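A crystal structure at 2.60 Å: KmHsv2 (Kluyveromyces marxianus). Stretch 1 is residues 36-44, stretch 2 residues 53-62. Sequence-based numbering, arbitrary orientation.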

# COMPACT_ATOMS: atom_id res chain seq x y z
N LEU A 36 11.60 5.57 7.09
CA LEU A 36 11.12 5.32 8.43
C LEU A 36 11.56 6.41 9.41
O LEU A 36 12.62 7.02 9.24
CB LEU A 36 11.59 3.92 8.83
CG LEU A 36 12.19 3.44 10.14
CD1 LEU A 36 12.47 1.94 9.96
CD2 LEU A 36 13.47 4.18 10.47
N SER A 37 10.72 6.68 10.40
CA SER A 37 11.03 7.70 11.39
C SER A 37 11.01 7.17 12.82
O SER A 37 10.28 6.23 13.15
CB SER A 37 10.03 8.86 11.27
OG SER A 37 8.76 8.49 11.76
N THR A 38 11.83 7.80 13.67
CA THR A 38 11.93 7.44 15.08
C THR A 38 11.79 8.72 15.87
O THR A 38 11.46 9.77 15.31
CB THR A 38 13.30 6.83 15.42
OG1 THR A 38 14.31 7.83 15.24
CG2 THR A 38 13.60 5.65 14.52
N LEU A 39 12.04 8.65 17.17
CA LEU A 39 11.95 9.82 18.03
C LEU A 39 13.13 10.75 17.77
O LEU A 39 13.07 11.95 18.03
CB LEU A 39 11.95 9.40 19.49
CG LEU A 39 10.81 8.47 19.93
CD1 LEU A 39 10.91 8.20 21.44
CD2 LEU A 39 9.47 9.12 19.59
N LYS A 40 14.20 10.17 17.22
CA LYS A 40 15.42 10.90 16.96
C LYS A 40 15.81 11.17 15.51
O LYS A 40 16.66 12.02 15.25
CB LYS A 40 16.58 10.17 17.66
CG LYS A 40 16.40 10.04 19.18
CD LYS A 40 17.25 8.92 19.76
CE LYS A 40 18.72 9.08 19.42
NZ LYS A 40 19.53 7.96 19.97
N SER A 41 15.20 10.47 14.55
CA SER A 41 15.56 10.69 13.15
C SER A 41 14.65 9.97 12.16
O SER A 41 13.66 9.36 12.55
CB SER A 41 16.97 10.17 12.89
OG SER A 41 16.97 8.75 12.87
N PHE A 42 15.00 10.08 10.88
CA PHE A 42 14.28 9.39 9.83
C PHE A 42 15.35 8.64 9.05
O PHE A 42 16.46 9.15 8.88
CB PHE A 42 13.44 10.35 8.96
CG PHE A 42 14.20 11.13 7.92
CD1 PHE A 42 14.71 10.50 6.78
CD2 PHE A 42 14.32 12.51 8.02
CE1 PHE A 42 15.32 11.24 5.75
CE2 PHE A 42 14.93 13.26 7.00
CZ PHE A 42 15.43 12.63 5.87
N GLU A 43 15.04 7.42 8.63
CA GLU A 43 15.99 6.59 7.91
C GLU A 43 15.37 6.14 6.61
O GLU A 43 14.14 6.05 6.50
CB GLU A 43 16.33 5.36 8.75
CG GLU A 43 16.51 5.65 10.24
CD GLU A 43 17.88 6.23 10.55
OE1 GLU A 43 18.09 6.72 11.69
OE2 GLU A 43 18.76 6.18 9.65
N ILE A 44 16.21 5.84 5.62
CA ILE A 44 15.73 5.37 4.33
C ILE A 44 16.53 4.15 3.94
O ILE A 44 17.75 4.12 4.10
CB ILE A 44 15.90 6.45 3.24
CG1 ILE A 44 15.10 7.70 3.63
CG2 ILE A 44 15.42 5.92 1.90
CD1 ILE A 44 15.32 8.87 2.70
N ILE A 53 20.47 3.25 3.28
CA ILE A 53 21.09 4.23 2.40
C ILE A 53 21.14 5.65 2.94
O ILE A 53 21.77 6.52 2.33
CB ILE A 53 20.40 4.24 1.01
CG1 ILE A 53 18.92 4.59 1.16
CG2 ILE A 53 20.55 2.89 0.34
CD1 ILE A 53 18.14 4.43 -0.14
N MET A 54 20.50 5.91 4.07
CA MET A 54 20.53 7.25 4.63
C MET A 54 19.95 7.42 6.03
O MET A 54 18.97 6.77 6.40
CB MET A 54 19.84 8.23 3.70
CG MET A 54 19.96 9.67 4.17
SD MET A 54 19.11 10.82 3.10
CE MET A 54 20.17 10.76 1.61
N SER A 55 20.56 8.32 6.78
CA SER A 55 20.14 8.65 8.13
C SER A 55 20.09 10.17 8.23
O SER A 55 20.82 10.87 7.53
CB SER A 55 21.14 8.09 9.14
OG SER A 55 20.70 8.35 10.46
N GLN A 56 19.23 10.69 9.09
CA GLN A 56 19.09 12.13 9.24
C GLN A 56 18.44 12.46 10.57
O GLN A 56 17.29 12.10 10.81
CB GLN A 56 18.25 12.69 8.10
CG GLN A 56 17.82 14.14 8.28
CD GLN A 56 18.99 15.09 8.43
OE1 GLN A 56 19.79 15.27 7.50
NE2 GLN A 56 19.10 15.71 9.60
N GLU A 57 19.16 13.16 11.43
CA GLU A 57 18.60 13.51 12.72
C GLU A 57 17.51 14.54 12.62
O GLU A 57 17.57 15.46 11.81
CB GLU A 57 19.68 13.99 13.67
CG GLU A 57 20.58 12.88 14.14
CD GLU A 57 21.58 13.36 15.16
OE1 GLU A 57 22.40 12.54 15.63
OE2 GLU A 57 21.55 14.57 15.49
N MET A 58 16.50 14.36 13.46
CA MET A 58 15.35 15.24 13.50
C MET A 58 14.43 14.65 14.55
O MET A 58 14.28 13.43 14.64
CB MET A 58 14.66 15.25 12.15
CG MET A 58 13.68 16.37 11.97
SD MET A 58 13.25 16.49 10.24
CE MET A 58 14.78 17.18 9.57
N ARG A 59 13.81 15.50 15.35
CA ARG A 59 12.92 15.03 16.41
C ARG A 59 11.48 15.40 16.13
O ARG A 59 11.20 16.23 15.27
CB ARG A 59 13.36 15.62 17.75
CG ARG A 59 14.78 15.24 18.18
CD ARG A 59 15.09 15.72 19.60
NE ARG A 59 14.13 15.19 20.59
CZ ARG A 59 14.02 13.91 20.94
NH1 ARG A 59 14.81 12.99 20.39
NH2 ARG A 59 13.12 13.54 21.84
N HIS A 60 10.56 14.75 16.85
CA HIS A 60 9.13 15.01 16.70
C HIS A 60 8.52 14.42 15.43
O HIS A 60 7.33 14.63 15.16
CB HIS A 60 8.87 16.52 16.75
CG HIS A 60 9.36 17.16 18.01
ND1 HIS A 60 8.65 17.11 19.19
CD2 HIS A 60 10.53 17.77 18.29
CE1 HIS A 60 9.37 17.66 20.15
NE2 HIS A 60 10.52 18.07 19.63
N LEU A 61 9.31 13.69 14.65
CA LEU A 61 8.80 13.10 13.43
C LEU A 61 7.58 12.25 13.72
O LEU A 61 7.65 11.26 14.45
CB LEU A 61 9.87 12.26 12.74
CG LEU A 61 10.94 13.13 12.09
CD1 LEU A 61 11.93 12.25 11.34
CD2 LEU A 61 10.28 14.11 11.14
N SER A 62 6.46 12.67 13.16
CA SER A 62 5.18 12.02 13.35
C SER A 62 4.73 11.23 12.11
O SER A 62 4.00 10.24 12.21
CB SER A 62 4.15 13.09 13.71
OG SER A 62 2.84 12.68 13.39

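Strands 41-44 and 53-57 run antiparallel, their axes 170° apart and 4.8 Å at closest approach, and the backbone bonds fix which side chains meet. Ile44 N donates to Met54 O (3.0 Å, 159°) and Phe42 N to Gln56 O (3.1 Å, 160°), although Gln56 O sits too close to Ser41 CB for its position to be certain. The return bonds, Gln56 N to Phe42 O (3.2 Å, 123°) and Met54 N to Ile44 O (3.3 Å, 132°), are weak. Beyond the strand, Met58 N meets Lys40 O almost linearly (3.0 Å, 177°).

Phe42, Gln56, Ile44 and Met54 share one face of the sheet. Phe42 adopts chi1 p (79°) with chi2 at 71°, which lays its ring beside Gln56: Gln56 CB lies 3.7 Å from the centroid of the Phe42 ring and 20° off its normal, a CH-pi contact over the face. Leu61 CD1 lies near the ring plane, at the edge, and packs 3.4 Å from Phe42 CB. Gln56, t at chi1 and p at chi2, carries its amide away from the other stretch, where Gln56 NE2 donates to Glu57 O at 2.7 Å. Ile44, m then t, places its CD1 4.3 Å from Met54 SD, while its CG2 lies 3.7 Å from Ile53 CD1.

On the face with Ser55, Glu43 folds through chi1 m (-41°) and chi2 m (-80°), bringing its carboxylate back toward the neighbouring strand. Ser55 OG lies 3.0 Å from Glu43 OE2 and 3.3 Å from Glu43 OE1; both candidate bonds are weak, and its single proton is not assigned between them. Ser41 OG, with chi1 p, donates to Glu43 OE1 at 2.6 Å.

In the turn, Thr38 chi1 p (65°) positions OG1 to accept from Ser41 N (2.9 Å) and Lys40 N (3.1 Å).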